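Local coordinates for protein N2152 (Neocallimastix frontalis, PDB 5U22) that probably hydrolyses glycosidic bonds in rare arabinosyl substrates, as a family 39 glycoside hydrolase built from a TIM barrel and a beta-sandwich, at residues 374-379 / 383-388; 287-292 / 301-306; 194-199 / 205-210. All coordinates share one frame; numbering follows the deposited sequence.

Contact 1 of 3, residues 374-379 / 383-388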
loop_
_atom_site.group_PDB
_atom_site.type_symbol
_atom_site.label_atom_id
_atom_site.label_comp_id
_atom_site.label_asym_id
_atom_site.label_seq_id
_atom_site.Cartn_x
_atom_site.Cartn_y
_atom_site.Cartn_z
ATOM N N GLU A 374 11.825 19.779 -3.319
ATOM C CA GLU A 374 10.441 20.197 -3.503
ATOM C C GLU A 374 9.587 19.782 -2.311
ATOM O O GLU A 374 9.933 18.867 -1.557
ATOM C CB GLU A 374 9.817 19.588 -4.762
ATOM C CG GLU A 374 10.615 19.758 -6.010
ATOM C CD GLU A 374 10.002 18.986 -7.159
ATOM O OE1 GLU A 374 8.924 19.399 -7.621
ATOM O OE2 GLU A 374 10.577 17.958 -7.569
ATOM N N LYS A 375 8.437 20.444 -2.175
ATOM C CA LYS A 375 7.445 20.062 -1.177
ATOM C C LYS A 375 6.056 20.067 -1.794
ATOM O O LYS A 375 5.780 20.796 -2.752
ATOM C CB LYS A 375 7.461 20.991 0.042
ATOM C CG LYS A 375 7.061 22.433 -0.252
ATOM C CD LYS A 375 7.051 23.247 1.032
ATOM C CE LYS A 375 6.914 24.748 0.761
ATOM N NZ LYS A 375 5.625 25.080 0.107
ATOM N N ILE A 376 5.181 19.244 -1.231
ATOM C CA ILE A 376 3.767 19.263 -1.572
ATOM C C ILE A 376 3.025 19.515 -0.269
ATOM O O ILE A 376 3.123 18.721 0.673
ATOM C CB ILE A 376 3.308 17.969 -2.263
ATOM C CG1 ILE A 376 1.815 18.047 -2.586
ATOM C CG2 ILE A 376 3.651 16.700 -1.441
ATOM C CD1 ILE A 376 1.524 19.020 -3.710
ATOM N N ASP A 377 2.341 20.650 -0.185
ATOM C CA ASP A 377 1.689 21.009 1.063
ATOM C C ASP A 377 0.281 20.428 1.116
ATOM O O ASP A 377 -0.351 20.158 0.092
ATOM C CB ASP A 377 1.636 22.530 1.243
ATOM C CG ASP A 377 3.006 23.137 1.469
ATOM O OD1 ASP A 377 3.900 22.423 1.974
ATOM O OD2 ASP A 377 3.188 24.326 1.140
ATOM N N TRP A 378 -0.216 20.259 2.337
ATOM C CA TRP A 378 -1.512 19.640 2.575
ATOM C C TRP A 378 -2.304 20.478 3.563
ATOM O O TRP A 378 -1.755 20.909 4.582
ATOM C CB TRP A 378 -1.305 18.225 3.108
ATOM C CG TRP A 378 -2.492 17.516 3.641
ATOM C CD1 TRP A 378 -3.273 16.612 2.976
ATOM C CD2 TRP A 378 -3.003 17.580 4.981
ATOM N NE1 TRP A 378 -4.247 16.118 3.818
ATOM C CE2 TRP A 378 -4.103 16.697 5.050
ATOM C CE3 TRP A 378 -2.647 18.301 6.122
ATOM C CZ2 TRP A 378 -4.845 16.523 6.213
ATOM C CZ3 TRP A 378 -3.387 18.122 7.280
ATOM C CH2 TRP A 378 -4.474 17.245 7.313
ATOM N N LYS A 379 -3.579 20.725 3.247
ATOM C CA LYS A 379 -4.545 21.336 4.155
ATOM C C LYS A 379 -5.565 20.334 4.666
ATOM O O LYS A 379 -5.864 20.296 5.866
ATOM C CB LYS A 379 -5.277 22.491 3.453
ATOM C CG LYS A 379 -4.376 23.625 3.001
ATOM C CD LYS A 379 -4.611 24.874 3.819
ATOM C CE LYS A 379 -3.676 25.988 3.384
ATOM N NZ LYS A 379 -3.642 26.136 1.892
ATOM N N THR A 383 -9.082 19.240 0.050
ATOM C CA THR A 383 -8.575 20.494 -0.490
ATOM C C THR A 383 -7.887 20.228 -1.823
ATOM O O THR A 383 -6.922 19.454 -1.861
ATOM C CB THR A 383 -7.589 21.134 0.478
ATOM O OG1 THR A 383 -8.245 21.394 1.724
ATOM C CG2 THR A 383 -7.037 22.445 -0.087
ATOM N N PRO A 384 -8.340 20.817 -2.928
ATOM C CA PRO A 384 -7.639 20.604 -4.198
ATOM C C PRO A 384 -6.222 21.158 -4.142
ATOM O O PRO A 384 -5.936 22.126 -3.432
ATOM C CB PRO A 384 -8.505 21.358 -5.216
ATOM C CG PRO A 384 -9.853 21.405 -4.579
ATOM C CD PRO A 384 -9.585 21.576 -3.112
ATOM N N SER A 385 -5.329 20.520 -4.898
ATOM C CA SER A 385 -3.926 20.906 -4.966
ATOM C C SER A 385 -3.517 21.193 -6.405
ATOM O O SER A 385 -3.892 20.459 -7.329
ATOM C CB SER A 385 -3.026 19.814 -4.399
ATOM O OG SER A 385 -1.664 20.183 -4.493
ATOM N N ASN A 386 -2.747 22.261 -6.593
ATOM C CA ASN A 386 -2.177 22.560 -7.899
ATOM C C ASN A 386 -0.785 21.987 -8.055
ATOM O O ASN A 386 -0.154 22.188 -9.099
ATOM C CB ASN A 386 -2.150 24.069 -8.145
ATOM C CG ASN A 386 -3.532 24.664 -8.173
ATOM O OD1 ASN A 386 -4.416 24.158 -8.867
ATOM N ND2 ASN A 386 -3.744 25.724 -7.389
ATOM N N GLY A 387 -0.297 21.273 -7.052
ATOM C CA GLY A 387 0.964 20.589 -7.181
ATOM C C GLY A 387 2.057 21.164 -6.302
ATOM O O GLY A 387 1.849 22.077 -5.495
ATOM N N PRO A 388 3.256 20.624 -6.453
ATOM C CA PRO A 388 4.342 20.934 -5.521
ATOM C C PRO A 388 4.958 22.299 -5.788
ATOM O O PRO A 388 4.694 22.956 -6.795
ATOM C CB PRO A 388 5.353 19.819 -5.788
ATOM C CG PRO A 388 5.109 19.424 -7.175
ATOM C CD PRO A 388 3.629 19.560 -7.401
HETATM O O HOH W 1 2.490 22.418 -2.553
HETATM O O HOH W 2 -1.031 21.280 -2.254
#

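Contact 2 of 3, residues 287-292 / 301-306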
loop_
_atom_site.group_PDB
_atom_site.type_symbol
_atom_site.label_atom_id
_atom_site.label_comp_id
_atom_site.label_asym_id
_atom_site.label_seq_id
_atom_site.Cartn_x
_atom_site.Cartn_y
_atom_site.Cartn_z
ATOM N N GLY A 287 -13.700 5.766 -5.006
ATOM C CA GLY A 287 -13.123 6.111 -6.288
ATOM C C GLY A 287 -12.137 7.254 -6.244
ATOM O O GLY A 287 -11.806 7.820 -7.293
ATOM N N ARG A 288 -11.629 7.604 -5.063
ATOM C CA ARG A 288 -10.699 8.723 -4.957
ATOM C C ARG A 288 -9.270 8.270 -4.684
ATOM O O ARG A 288 -8.467 9.044 -4.152
ATOM C CB ARG A 288 -11.183 9.708 -3.893
ATOM C CG ARG A 288 -12.450 10.396 -4.342
ATOM C CD ARG A 288 -12.827 11.560 -3.450
ATOM N NE ARG A 288 -14.078 12.171 -3.900
ATOM C CZ ARG A 288 -14.704 13.124 -3.220
ATOM N NH1 ARG A 288 -14.183 13.559 -2.083
ATOM N NH2 ARG A 288 -15.843 13.639 -3.674
ATOM N N LEU A 289 -8.947 7.024 -5.038
ATOM C CA LEU A 289 -7.585 6.514 -5.082
ATOM C C LEU A 289 -6.926 6.476 -3.706
ATOM O O LEU A 289 -5.702 6.389 -3.609
ATOM C CB LEU A 289 -6.746 7.336 -6.079
ATOM C CG LEU A 289 -7.271 7.182 -7.514
ATOM C CD1 LEU A 289 -6.634 8.178 -8.490
ATOM C CD2 LEU A 289 -7.041 5.762 -7.990
ATOM N N GLY A 290 -7.730 6.484 -2.638
ATOM C CA GLY A 290 -7.222 6.495 -1.280
ATOM C C GLY A 290 -7.119 7.911 -0.745
ATOM O O GLY A 290 -6.132 8.272 -0.099
ATOM N N SER A 291 -8.153 8.713 -1.011
ATOM C CA SER A 291 -8.166 10.140 -0.690
ATOM C C SER A 291 -6.975 10.860 -1.309
ATOM O O SER A 291 -6.500 11.869 -0.790
ATOM C CB SER A 291 -8.224 10.376 0.825
ATOM O OG SER A 291 -9.457 9.905 1.352
ATOM N N LEU A 292 -6.469 10.339 -2.423
ATOM C CA LEU A 292 -5.474 11.085 -3.180
ATOM C C LEU A 292 -6.113 12.176 -4.014
ATOM O O LEU A 292 -5.431 13.147 -4.373
ATOM C CB LEU A 292 -4.664 10.158 -4.092
ATOM C CG LEU A 292 -3.459 9.428 -3.485
ATOM C CD1 LEU A 292 -3.684 9.032 -2.050
ATOM C CD2 LEU A 292 -3.040 8.225 -4.340
ATOM N N ALA A 301 -3.396 16.855 -2.519
ATOM C CA ALA A 301 -1.957 16.861 -2.269
ATOM C C ALA A 301 -1.365 15.462 -2.391
ATOM O O ALA A 301 -0.292 15.288 -2.972
ATOM C CB ALA A 301 -1.660 17.435 -0.881
ATOM N N GLY A 302 -2.059 14.457 -1.857
ATOM C CA GLY A 302 -1.522 13.106 -1.865
ATOM C C GLY A 302 -1.287 12.559 -3.257
ATOM O O GLY A 302 -0.370 11.766 -3.468
ATOM N N TRP A 303 -2.111 12.966 -4.226
ATOM C CA TRP A 303 -1.894 12.520 -5.598
ATOM C C TRP A 303 -0.478 12.848 -6.041
ATOM O O TRP A 303 0.233 12.003 -6.592
ATOM C CB TRP A 303 -2.909 13.170 -6.533
ATOM C CG TRP A 303 -2.921 12.545 -7.888
ATOM C CD1 TRP A 303 -3.750 11.550 -8.321
ATOM C CD2 TRP A 303 -2.067 12.870 -8.997
ATOM N NE1 TRP A 303 -3.462 11.235 -9.626
ATOM C CE2 TRP A 303 -2.434 12.032 -10.064
ATOM C CE3 TRP A 303 -1.029 13.792 -9.190
ATOM C CZ2 TRP A 303 -1.792 12.077 -11.312
ATOM C CZ3 TRP A 303 -0.391 13.836 -10.433
ATOM C CH2 TRP A 303 -0.780 12.983 -11.476
ATOM N N TYR A 304 -0.037 14.073 -5.765
ATOM C CA TYR A 304 1.288 14.489 -6.207
ATOM C C TYR A 304 2.392 13.732 -5.474
ATOM O O TYR A 304 3.421 13.398 -6.079
ATOM C CB TYR A 304 1.436 15.996 -6.031
ATOM C CG TYR A 304 0.591 16.773 -7.015
ATOM C CD1 TYR A 304 -0.669 17.248 -6.660
ATOM C CD2 TYR A 304 1.052 17.016 -8.307
ATOM C CE1 TYR A 304 -1.450 17.960 -7.577
ATOM C CE2 TYR A 304 0.277 17.729 -9.224
ATOM C CZ TYR A 304 -0.964 18.199 -8.845
ATOM O OH TYR A 304 -1.718 18.895 -9.768
ATOM N N PHE A 305 2.200 13.436 -4.179
ATOM C CA PHE A 305 3.199 12.643 -3.468
ATOM C C PHE A 305 3.287 11.234 -4.047
ATOM O O PHE A 305 4.389 10.728 -4.296
ATOM C CB PHE A 305 2.914 12.596 -1.954
ATOM C CG PHE A 305 4.083 12.085 -1.143
ATOM C CD1 PHE A 305 5.193 12.893 -0.914
ATOM C CD2 PHE A 305 4.086 10.795 -0.631
ATOM C CE1 PHE A 305 6.277 12.425 -0.190
ATOM C CE2 PHE A 305 5.166 10.320 0.105
ATOM C CZ PHE A 305 6.267 11.135 0.315
ATOM N N TYR A 306 2.139 10.600 -4.309
ATOM C CA TYR A 306 2.169 9.261 -4.884
ATOM C C TYR A 306 2.649 9.271 -6.332
ATOM O O TYR A 306 3.162 8.256 -6.809
ATOM C CB TYR A 306 0.787 8.608 -4.741
ATOM C CG TYR A 306 0.611 7.984 -3.365
ATOM C CD1 TYR A 306 0.346 8.769 -2.244
ATOM C CD2 TYR A 306 0.748 6.615 -3.186
ATOM C CE1 TYR A 306 0.203 8.188 -0.985
ATOM C CE2 TYR A 306 0.602 6.029 -1.942
ATOM C CZ TYR A 306 0.335 6.814 -0.847
ATOM O OH TYR A 306 0.185 6.196 0.376
#

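Contact 3 of 3, residues 194-199 / 205-210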
loop_
_atom_site.group_PDB
_atom_site.type_symbol
_atom_site.label_atom_id
_atom_site.label_comp_id
_atom_site.label_asym_id
_atom_site.label_seq_id
_atom_site.Cartn_x
_atom_site.Cartn_y
_atom_site.Cartn_z
ATOM N N LYS A 194 -0.163 -16.166 15.055
ATOM C CA LYS A 194 0.425 -17.481 15.284
ATOM C C LYS A 194 -0.645 -18.569 15.289
ATOM O O LYS A 194 -0.483 -19.614 14.648
ATOM C CB LYS A 194 1.200 -17.470 16.602
ATOM C CG LYS A 194 1.907 -18.798 16.932
ATOM C CD LYS A 194 2.702 -18.677 18.243
ATOM C CE LYS A 194 3.389 -19.982 18.633
ATOM N NZ LYS A 194 4.436 -19.708 19.663
ATOM N N ASN A 195 -1.743 -18.337 16.020
ATOM C CA ASN A 195 -2.846 -19.302 16.039
ATOM C C ASN A 195 -3.333 -19.590 14.623
ATOM O O ASN A 195 -3.566 -20.742 14.251
ATOM C CB ASN A 195 -3.985 -18.782 16.912
ATOM C CG ASN A 195 -3.846 -19.195 18.386
ATOM O OD1 ASN A 195 -3.477 -20.335 18.692
ATOM N ND2 ASN A 195 -4.166 -18.280 19.298
ATOM N N PHE A 196 -3.458 -18.552 13.800
ATOM C CA PHE A 196 -3.905 -18.755 12.428
ATOM C C PHE A 196 -2.872 -19.514 11.604
ATOM O O PHE A 196 -3.228 -20.388 10.804
ATOM C CB PHE A 196 -4.215 -17.419 11.758
ATOM C CG PHE A 196 -4.482 -17.557 10.292
ATOM C CD1 PHE A 196 -5.685 -18.081 9.857
ATOM C CD2 PHE A 196 -3.531 -17.194 9.352
ATOM C CE1 PHE A 196 -5.951 -18.228 8.510
ATOM C CE2 PHE A 196 -3.788 -17.343 7.999
ATOM C CZ PHE A 196 -5.000 -17.860 7.581
ATOM N N LEU A 197 -1.592 -19.159 11.741
ATOM C CA LEU A 197 -0.560 -19.864 10.989
ATOM C C LEU A 197 -0.458 -21.321 11.420
ATOM O O LEU A 197 -0.288 -22.215 10.580
ATOM C CB LEU A 197 0.789 -19.167 11.167
ATOM C CG LEU A 197 0.848 -17.794 10.507
ATOM C CD1 LEU A 197 2.180 -17.123 10.827
ATOM C CD2 LEU A 197 0.648 -17.934 9.010
ATOM N N GLN A 198 -0.518 -21.577 12.729
ATOM C CA GLN A 198 -0.458 -22.955 13.206
ATOM C C GLN A 198 -1.634 -23.767 12.670
ATOM O O GLN A 198 -1.460 -24.891 12.184
ATOM C CB GLN A 198 -0.421 -22.979 14.731
ATOM C CG GLN A 198 0.948 -22.633 15.309
ATOM C CD GLN A 198 0.965 -22.651 16.829
ATOM O OE1 GLN A 198 -0.022 -22.309 17.475
ATOM N NE2 GLN A 198 2.098 -23.029 17.406
ATOM N N PHE A 199 -2.840 -23.204 12.742
ATOM C CA PHE A 199 -4.015 -23.867 12.185
ATOM C C PHE A 199 -3.844 -24.137 10.696
ATOM O O PHE A 199 -4.156 -25.234 10.211
ATOM C CB PHE A 199 -5.262 -23.012 12.427
ATOM C CG PHE A 199 -6.480 -23.515 11.705
ATOM C CD1 PHE A 199 -7.299 -24.472 12.289
ATOM C CD2 PHE A 199 -6.794 -23.059 10.433
ATOM C CE1 PHE A 199 -8.422 -24.951 11.625
ATOM C CE2 PHE A 199 -7.909 -23.537 9.756
ATOM C CZ PHE A 199 -8.724 -24.486 10.349
ATOM N N CYS A 205 -3.965 -25.128 4.655
ATOM C CA CYS A 205 -4.719 -24.007 4.104
ATOM C C CYS A 205 -3.996 -22.689 4.365
ATOM O O CYS A 205 -4.624 -21.653 4.611
ATOM C CB CYS A 205 -6.157 -23.986 4.638
ATOM S SG CYS A 205 -6.376 -23.990 6.430
ATOM N N LEU A 206 -2.670 -22.700 4.266
ATOM C CA LEU A 206 -1.907 -21.461 4.344
ATOM C C LEU A 206 -2.225 -20.576 3.146
ATOM O O LEU A 206 -2.250 -21.064 2.008
ATOM C CB LEU A 206 -0.406 -21.744 4.384
ATOM C CG LEU A 206 0.194 -22.334 5.662
ATOM C CD1 LEU A 206 1.592 -22.845 5.388
ATOM C CD2 LEU A 206 0.228 -21.285 6.769
ATOM N N PRO A 207 -2.450 -19.278 3.353
ATOM C CA PRO A 207 -2.635 -18.382 2.209
ATOM C C PRO A 207 -1.369 -18.323 1.365
ATOM O O PRO A 207 -0.257 -18.556 1.847
ATOM C CB PRO A 207 -2.941 -17.026 2.863
ATOM C CG PRO A 207 -2.302 -17.096 4.204
ATOM C CD PRO A 207 -2.367 -18.557 4.632
ATOM N N ASP A 208 -1.549 -18.025 0.082
ATOM C CA ASP A 208 -0.391 -17.735 -0.755
ATOM C C ASP A 208 0.185 -16.363 -0.454
ATOM O O ASP A 208 1.400 -16.159 -0.569
ATOM C CB ASP A 208 -0.777 -17.819 -2.219
ATOM C CG ASP A 208 -1.355 -19.149 -2.565
ATOM O OD1 ASP A 208 -0.713 -20.164 -2.213
ATOM O OD2 ASP A 208 -2.454 -19.175 -3.148
ATOM N N ILE A 209 -0.674 -15.414 -0.089
ATOM C CA ILE A 209 -0.285 -14.050 0.240
ATOM C C ILE A 209 -0.907 -13.730 1.594
ATOM O O ILE A 209 -2.134 -13.819 1.750
ATOM C CB ILE A 209 -0.757 -13.041 -0.826
ATOM C CG1 ILE A 209 -0.363 -13.506 -2.236
ATOM C CG2 ILE A 209 -0.181 -11.655 -0.540
ATOM C CD1 ILE A 209 -1.001 -12.688 -3.367
ATOM N N ILE A 210 -0.067 -13.384 2.573
ATOM C CA ILE A 210 -0.538 -13.075 3.921
ATOM C C ILE A 210 -1.037 -11.638 3.944
ATOM O O ILE A 210 -0.430 -10.743 3.349
ATOM C CB ILE A 210 0.583 -13.311 4.953
ATOM C CG1 ILE A 210 0.026 -13.379 6.379
ATOM C CG2 ILE A 210 1.671 -12.237 4.854
ATOM C CD1 ILE A 210 -0.727 -14.684 6.663
#

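Contact 1 of 3, residues 374-379 / 383-388
Ile376 packs on Gly387 and Pro388 in a contact at the end of a beta-hairpin of the beta-sandwich domain, and waters join the backbones beside it. Strand 368-376 ends here, and the chain after it turns back through a loop into strand 389-397. The two segments run antiparallel, with end-to-end directions 172° apart. Backbone bonding between Lys375 and Asn389 belongs to the paired strands. Beyond it the two chains are joined by water and by packing.

The Ile376 side chain reaches across with its CD1 tip. CG1 is anti to the backbone N, and the bend at chi2 (71°) sets CD1 3.4 Å from Gly387 C. The same methyl lies 3.5 Å from Ser385 OG. Lys375 O comes within 3.1 Å of Pro388 CA. Glu374 lies alongside the proline ring and points the same way, with OE1 3.8 Å from Pro388 CG. Its other oxygen, OE2, forms a salt bridge with Arg417.

Two waters fill in between the backbones. One accepts from Asp377 N at 3.0 Å and donates to Gly387 O. The second donates to Asp377 O at 2.7 Å and also bonds Ser385 OG. That hydroxyl accepts from Gly387 N at 3.1 Å, which makes an ST turn. Within its own segment, Lys375 NZ makes a salt bridge with Asp377 OD2, 2.8 Å, on the syn side but 31° out of the carboxylate plane. Lys375 NZ also bonds Asn389 OD1. Tyr304 of helix 301-310 packs on both Ile376 and Pro388.

Ser385 OG therefore has a partner in its own turn and a water leading across the gap. The chemistry is consistent with a loop held partly by its own ST turn and partly by water, with the Ile376 methyl and the Pro388 ring packed between the chains.

Contact 2 of 3, residues 287-292 / 301-306
Leu292 packs on Gly302, Trp303 and Tyr306 where the long loop after barrel strand 275-278 meets the helix that follows, 301-310. Its side chain carries the contact. CG lies beside the backbone N (chi1 -84°) and rests against the helix backbone, 3.8 Å from Gly302 C. Gly302 has no side chain, so the leucine sits close to the first part of the helix.

The two methyls then reach Tyr306, whose side chain crosses that of Leu292 at about a right angle. CD2 is 3.8 Å from Tyr306 CG. It makes an off-centre CH-pi contact, 4.2 Å from the Tyr306 ring centroid and 29° off the ring normal. CD1 lies further along the ring, 4.0 Å from Tyr306 CD1.

This is a beta-to-alpha connection of the TIM barrel, after the last of its parallel strands in chain order. Ile278 of that strand packs on both Leu292 and Tyr306. The hydroxyl of Tyr306 hydrogen-bonds that of Tyr247, on barrel strand 242-247.

The polar link is slight. Trp303 N gives Leu292 O a weak, bent hydrogen bond of 3.3 Å, with an N-H...O angle of 128°. Leu289 CD1 adds a looser touch at the edge of the indole, 4.4 Å from Trp303 CD1. The indole NE1 bonds Leu58 O, and Lys299 makes a cation-pi contact with the ring.

Contact 3 of 3, residues 194-199 / 205-210
Phe196 and Phe199 both hold CG anti to the backbone N, with chi1 172° and 171°, and each ring reaches from the helix to segment 205-210. Cys205 has SG between its backbone N and carbonyl carbon (chi1 54°), which brings the sulfur to the Phe199 ring. SG is 3.7 Å from Phe199 CE2 and 4.8 Å from the ring centroid. This is an oblique sulfur-aromatic contact.

Phe196 and Pro207 approach from opposite directions. Phe196 CE2 lies 3.9 Å from Pro207 CD, and the proline is again oblique to the ring. At the edge of the same ring, near its plane, Ile210 CD1 comes to 4.3 Å from Phe196 CE2.

Leu197 and Leu206 cross at about a right angle and meet through their methyls, with Leu197 CD2 4.1 Å from Leu206 CD2. Leu197 CD2 also lies 4.2 Å from Ile210 CD1. That isoleucine methyl thus touches both a ring edge and a leucine. The contact is mostly apolar, and no polar bond joins its two segments.

It packs helix 190-202 against the chain leading into strand 209-212, within the beta-alpha-beta unit that starts at strand 180-185. Pro183 of that strand touches Phe196 and Ile210. Helix 160-174 covers one flank, where the Trp164 and Phe196 rings meet edge-to-face. Helix 221-235 covers another, with Tyr228 on Leu197 and Ile210.

Contacts 1 and 2 are neighbours, with centres 11 Å apart, and they touch. Helix 301-310 is the shared element: contact 2 uses its Gly302, Trp303 and Tyr306, while Ala301 and Tyr304 pack against contact 1. This helix thus sits between barrel and sandwich. Contact 3 lies across the chain's centre, its nearest atoms about 17 Å from contact 2 and about 27 Å from contact 1. Contacts 2 and 3 are buried barrel packing. Contact 2 joins a helix to the loop after a barrel strand; contact 3 joins one to the loop leading into a strand and to that strand's Ile210. Contact 2 adds one weak backbone bond; contact 3 has none. Contact 1 is only partly buried, and there bridging waters supplement packing.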